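Local coordinates for large exoprotein involved in heme utilization or adhesion (Yersinia kristensenii ATCC 33638, PDB 5E3E) that is the C-terminal toxin domain of a CdiA contact-dependent inhibition protein, a bacterial member of the RNase A superfamily that probably cleaves RNA in target cells, at residues 9-12 with 13-17; 39-42 with 43-47. All coordinates share one frame; numbering follows the deposited sequence.

Interaction 1. Residues 9-12 with 13-17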
ATOM      1  N   VAL B   9      -6.092  11.401  -8.903  1.00 13.08           N
ATOM      2  CA  VAL B   9      -5.841  12.794  -9.343  1.00 14.20           C
ATOM      3  C   VAL B   9      -7.155  13.560  -9.519  1.00 14.73           C
ATOM      4  O   VAL B   9      -8.025  13.184 -10.330  1.00 14.87           O
ATOM      5  CB  VAL B   9      -5.015  12.904 -10.649  1.00 15.05           C
ATOM      6  CG1 VAL B   9      -4.753  14.371 -10.994  1.00 16.28           C
ATOM      7  CG2 VAL B   9      -3.690  12.169 -10.542  1.00 15.14           C
ATOM      8  N   GLY B  10      -7.283  14.626  -8.744  1.00 15.33           N
ATOM      9  CA  GLY B  10      -8.399  15.542  -8.864  1.00 16.38           C
ATOM     10  C   GLY B  10      -9.757  15.014  -8.488  1.00 16.59           C
ATOM     11  O   GLY B  10     -10.775  15.577  -8.917  1.00 17.36           O
ATOM     12  N   LYS B  11      -9.796  13.955  -7.694  1.00 16.04           N
ATOM     13  CA  LYS B  11     -11.043  13.352  -7.258  1.00 16.67           C
ATOM     14  C   LYS B  11     -11.806  14.295  -6.333  1.00 16.96           C
ATOM     15  O   LYS B  11     -11.212  15.086  -5.580  1.00 17.19           O
ATOM     16  CB  LYS B  11     -10.775  12.031  -6.532  1.00 17.14           C
ATOM     17  CG  LYS B  11     -10.125  10.956  -7.377  1.00 18.26           C
ATOM     18  CD  LYS B  11     -11.079  10.533  -8.489  1.00 20.09           C
ATOM     19  CE  LYS B  11     -10.405  10.624  -9.812  1.00 22.52           C
ATOM     20  NZ  LYS B  11     -11.282  10.244 -10.953  1.00 24.03           N
ATOM     21  N   THR B  12     -13.124  14.204  -6.403  1.00 17.14           N
ATOM     22  CA  THR B  12     -13.995  14.988  -5.546  1.00 17.53           C
ATOM     23  C   THR B  12     -14.088  14.337  -4.190  1.00 17.01           C
ATOM     24  O   THR B  12     -13.863  13.107  -4.022  1.00 16.57           O
ATOM     25  CB  THR B  12     -15.438  15.057  -6.092  1.00 17.88           C
ATOM     26  OG1 THR B  12     -15.995  13.736  -6.168  1.00 17.74           O
ATOM     27  CG2 THR B  12     -15.499  15.701  -7.475  1.00 19.02           C
ATOM     28  N   GLU B  13     -14.455  15.153  -3.211  1.00 17.18           N
ATOM     29  CA  GLU B  13     -14.783  14.635  -1.876  1.00 17.46           C
ATOM     30  C   GLU B  13     -15.848  13.512  -1.918  1.00 16.65           C
ATOM     31  O   GLU B  13     -15.755  12.502  -1.202  1.00 15.54           O
ATOM     32  CB  GLU B  13     -15.264  15.783  -0.999  1.00 19.40           C
ATOM     33  CG  GLU B  13     -14.174  16.795  -0.731  1.00 21.01           C
ATOM     34  CD  GLU B  13     -14.646  18.062  -0.041  1.00 23.37           C
ATOM     35  OE1 GLU B  13     -15.837  18.416  -0.118  1.00 24.98           O
ATOM     36  OE2 GLU B  13     -13.772  18.722   0.540  1.00 26.11           O
ATOM     37  N   ALA B  14     -16.841  13.696  -2.787  1.00 15.86           N
ATOM     38  CA  ALA B  14     -17.918  12.744  -2.935  1.00 15.81           C
ATOM     39  C   ALA B  14     -17.372  11.385  -3.339  1.00 15.33           C
ATOM     40  O   ALA B  14     -17.783  10.387  -2.805  1.00 15.43           O
ATOM     41  CB  ALA B  14     -18.933  13.207  -3.968  1.00 15.99           C
ATOM     42  N   GLU B  15     -16.497  11.390  -4.322  1.00 15.64           N
ATOM     43  CA  GLU B  15     -15.898  10.151  -4.870  1.00 16.57           C
ATOM     44  C   GLU B  15     -15.083   9.445  -3.823  1.00 15.56           C
ATOM     45  O   GLU B  15     -15.259   8.241  -3.616  1.00 16.14           O
ATOM     46  CB  GLU B  15     -15.062  10.449  -6.112  1.00 18.68           C
ATOM     47  CG  GLU B  15     -15.938  10.854  -7.293  1.00 22.39           C
ATOM     48  CD  GLU B  15     -15.220  11.451  -8.527  1.00 27.22           C
ATOM     49  OE1 GLU B  15     -14.234  12.249  -8.416  1.00 27.22           O
ATOM     50  OE2 GLU B  15     -15.731  11.123  -9.657  1.00 33.22           O
ATOM     51  N   LEU B  16     -14.229  10.184  -3.118  1.00 14.44           N
ATOM     52  CA  LEU B  16     -13.376   9.565  -2.089  1.00 14.01           C
ATOM     53  C   LEU B  16     -14.202   9.022  -0.931  1.00 13.88           C
ATOM     54  O   LEU B  16     -13.971   7.895  -0.472  1.00 13.66           O
ATOM     55  CB  LEU B  16     -12.317  10.549  -1.590  1.00 13.96           C
ATOM     56  CG  LEU B  16     -11.389  11.080  -2.686  1.00 13.85           C
ATOM     57  CD1 LEU B  16     -10.427  11.995  -1.990  1.00 14.27           C
ATOM     58  CD2 LEU B  16     -10.641   9.964  -3.395  1.00 13.77           C
ATOM     59  N   LEU B  17     -15.228   9.769  -0.528  1.00 13.87           N
ATOM     60  CA  LEU B  17     -16.089   9.355   0.560  1.00 14.42           C
ATOM     61  C   LEU B  17     -16.883   8.123   0.213  1.00 15.01           C
ATOM     62  O   LEU B  17     -17.146   7.282   1.069  1.00 15.27           O
ATOM     63  CB  LEU B  17     -16.985  10.511   1.060  1.00 14.76           C
ATOM     64  CG  LEU B  17     -16.255  11.573   1.896  1.00 14.92           C
ATOM     65  CD1 LEU B  17     -17.103  12.837   2.064  1.00 15.40           C
ATOM     66  CD2 LEU B  17     -15.863  11.034   3.249  1.00 15.12           C
TER
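Thr12 and Glu15 form a capping box at the start of helix 13-19, each side chain accepting from the other's backbone N-H. Thr12 is the N-cap: its OG1, held between its own backbone N and carbonyl carbon (chi1 61°), accepts from Glu15 N at 3.0 Å. In return Glu15, extended beyond CG, brings OE1 to Thr12 N, again at 3.0 Å. This bond is nearly straight (176°) and meets the carboxylate on its anti side, 18° out of plane. The two side chains pass obliquely, the CG of Glu15 lying 3.1 Å from Thr12 OG1. The first turn is completed by the backbone bond from Leu16 N to Thr12 O. Lys11 crosses Glu15 at about a right angle, with Lys11 CD 3.6 Å from Glu15 OE1; Lys11 NZ stays beyond salt-bridge distance, though its charge may still stabilise the Glu15 carboxylate. The buried Leu16 touches Ile76 and Val78 of strand 75-79, which joins the first turn to the sheet. The loop leading in is fixed to strand 27-31, where Lys11 N bonds to Ser30 OG. Leu16 also crosses Lys11 at about a right angle, its CD2 methyl resting 3.8 Å from Lys11 CB.

Interaction 2. Residues 39-42 with 43-47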
ATOM      1  N   ALA B  39       4.540  16.504 -10.413  1.00 20.28           N
ATOM      2  CA  ALA B  39       5.664  17.086  -9.664  1.00 20.65           C
ATOM      3  C   ALA B  39       6.111  16.169  -8.532  1.00 19.89           C
ATOM      4  O   ALA B  39       7.302  15.958  -8.332  1.00 21.16           O
ATOM      5  CB  ALA B  39       5.300  18.484  -9.107  1.00 21.29           C
ATOM      6  N   VAL B  40       5.149  15.629  -7.788  1.00 18.93           N
ATOM      7  CA  VAL B  40       5.422  14.710  -6.700  1.00 18.60           C
ATOM      8  C   VAL B  40       6.042  13.423  -7.222  1.00 18.46           C
ATOM      9  O   VAL B  40       7.034  12.952  -6.664  1.00 18.71           O
ATOM     10  CB  VAL B  40       4.135  14.400  -5.903  1.00 18.35           C
ATOM     11  CG1 VAL B  40       4.334  13.244  -4.934  1.00 18.16           C
ATOM     12  CG2 VAL B  40       3.678  15.654  -5.136  1.00 18.16           C
ATOM     13  N   THR B  41       5.474  12.863  -8.288  1.00 18.32           N
ATOM     14  CA  THR B  41       6.010  11.647  -8.876  1.00 20.01           C
ATOM     15  C   THR B  41       7.468  11.827  -9.261  1.00 21.27           C
ATOM     16  O   THR B  41       8.321  10.990  -8.898  1.00 20.92           O
ATOM     17  CB  THR B  41       5.216  11.196 -10.125  1.00 20.02           C
ATOM     18  OG1 THR B  41       3.874  10.858  -9.755  1.00 19.69           O
ATOM     19  CG2 THR B  41       5.875   9.994 -10.758  1.00 21.23           C
ATOM     20  N   SER B  42       7.770  12.926  -9.970  1.00 22.96           N
ATOM     21  CA  SER B  42       9.166  13.196 -10.367  1.00 25.01           C
ATOM     22  C   SER B  42      10.096  13.381  -9.175  1.00 24.26           C
ATOM     23  O   SER B  42      11.176  12.827  -9.174  1.00 25.91           O
ATOM     24  CB  SER B  42       9.279  14.416 -11.281  1.00 27.00           C
ATOM     25  OG  SER B  42       8.432  14.258 -12.407  1.00 31.14           O
ATOM     26  N   LYS B  43       9.690  14.147  -8.168  1.00 23.60           N
ATOM     27  CA  LYS B  43      10.539  14.350  -6.976  1.00 24.86           C
ATOM     28  C   LYS B  43      10.788  13.037  -6.205  1.00 24.10           C
ATOM     29  O   LYS B  43      11.894  12.772  -5.731  1.00 24.88           O
ATOM     30  CB  LYS B  43       9.945  15.401  -6.043  1.00 25.99           C
ATOM     31  CG  LYS B  43       9.984  16.815  -6.622  1.00 28.39           C
ATOM     32  CD  LYS B  43       9.442  17.834  -5.643  1.00 30.72           C
ATOM     33  CE  LYS B  43       7.932  17.758  -5.536  1.00 31.90           C
ATOM     34  NZ  LYS B  43       7.356  18.949  -4.868  1.00 32.69           N
ATOM     35  N   ALA B  44       9.760  12.213  -6.088  1.00 22.29           N
ATOM     36  CA  ALA B  44       9.880  10.941  -5.389  1.00 21.69           C
ATOM     37  C   ALA B  44      10.827  10.011  -6.135  1.00 21.76           C
ATOM     38  O   ALA B  44      11.645   9.334  -5.523  1.00 21.95           O
ATOM     39  CB  ALA B  44       8.510  10.282  -5.234  1.00 21.42           C
ATOM     40  N   ILE B  45      10.730   9.959  -7.454  1.00 22.31           N
ATOM     41  CA  ILE B  45      11.658   9.109  -8.219  1.00 24.09           C
ATOM     42  C   ILE B  45      13.108   9.619  -8.076  1.00 25.71           C
ATOM     43  O   ILE B  45      14.046   8.836  -7.814  1.00 25.71           O
ATOM     44  CB  ILE B  45      11.257   9.033  -9.701  1.00 24.63           C
ATOM     45  CG1 ILE B  45      10.005   8.162  -9.872  1.00 24.78           C
ATOM     46  CG2 ILE B  45      12.425   8.492 -10.544  1.00 25.56           C
ATOM     47  CD1 ILE B  45       9.253   8.435 -11.160  1.00 25.36           C
ATOM     48  N   ASP B  46      13.285  10.921  -8.221  1.00 27.59           N
ATOM     49  CA  ASP B  46      14.614  11.517  -8.161  1.00 29.95           C
ATOM     50  C   ASP B  46      15.249  11.372  -6.786  1.00 30.20           C
ATOM     51  O   ASP B  46      16.444  11.068  -6.676  1.00 30.59           O
ATOM     52  CB  ASP B  46      14.582  12.992  -8.567  1.00 32.71           C
ATOM     53  CG  ASP B  46      14.324  13.181 -10.062  1.00 35.13           C
ATOM     54  OD1 ASP B  46      14.532  12.229 -10.852  1.00 39.55           O
ATOM     55  OD2 ASP B  46      13.912  14.284 -10.450  1.00 38.50           O
ATOM     56  N   SER B  47      14.475  11.556  -5.729  1.00 29.10           N
ATOM     57  CA  SER B  47      15.027  11.383  -4.388  1.00 29.66           C
ATOM     58  C   SER B  47      15.209   9.914  -3.958  1.00 29.44           C
ATOM     59  O   SER B  47      15.805   9.660  -2.907  1.00 30.14           O
ATOM     60  CB  SER B  47      14.222  12.179  -3.362  1.00 30.39           C
ATOM     61  OG  SER B  47      13.026  11.536  -3.025  1.00 30.45           O
TER
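Lys43 folds its aliphatic chain back over the carbonyl of Ala39, one turn earlier in helix 34-47. Its CB lies 3.5 Å from Ala39 O. CG comes closer to the same oxygen, and CD passes a little farther off. A bend at chi3 (-74°) then returns CE to 3.4 Å from Ala39 O, with the carbonyl carbon of Ala39 also near. The chain thus curls round one oxygen, which already accepts from Lys43 N at 3.0 Å with the donor tilted 24° from the carbonyl plane. NZ continues past the turn to a hydrogen bond with Tyr68 OH on strand 63-68.

On another side of the helix Thr41 and Ile45 stand side by side and point the same way. Thr41 CG2, anti to its backbone N, meets Ile45 CD1 at 3.7 Å, while that CD1 also lies 3.5 Å from Thr41 O. The hydroxyls of Thr41 and Ser42 turn back along the helix to bond Ala37 O and Glu38 O respectively, so Thr41 offers its methyl to Ile45. Ala44 sets its CB 3.4 Å from Val40 O, the oxygen that accepts from Ala44 N. The carbonyl of Ser42 likewise receives a backbone bond, its O accepting from Asp46 N at 3.0 Å.

Val40, Thr41, Ala44 and Ile45 supply the apolar face, packing on Ile66 and Tyr68 of strand 63-68, on Ala91 and Ile93 of strand 86-97, and on Tyr105 and Ile107 of strand 105-113. With its unbroken i to i+4 backbone ladder, this is an amphipathic alpha-helix packed against an antiparallel sheet, here in a toxin of the RNase A superfamily.

In the fold
Interaction 1 comes first along the chain, at the start of helix 13-19, and interaction 2 follows in helix 34-47; the two lie on opposite sides of the chain's centre. Their centres are 23 Å apart and their nearest atoms about 8 Å apart, so they do not touch. The antiparallel sheet connects them: Leu16 and Leu17 of interaction 1 touch strand 75-79, whereas helix residues 39-47 pack on strands 63-68, 86-97 and 105-113, and strand 86-97 pairs with 75-79. Interaction 1 lies at the surface, interaction 2 is partly buried. The bound sodium ion, at Ser70, Thr89 and Asn90, is about 11 Å from the Val40 side chain, so interaction 2 does not form its site.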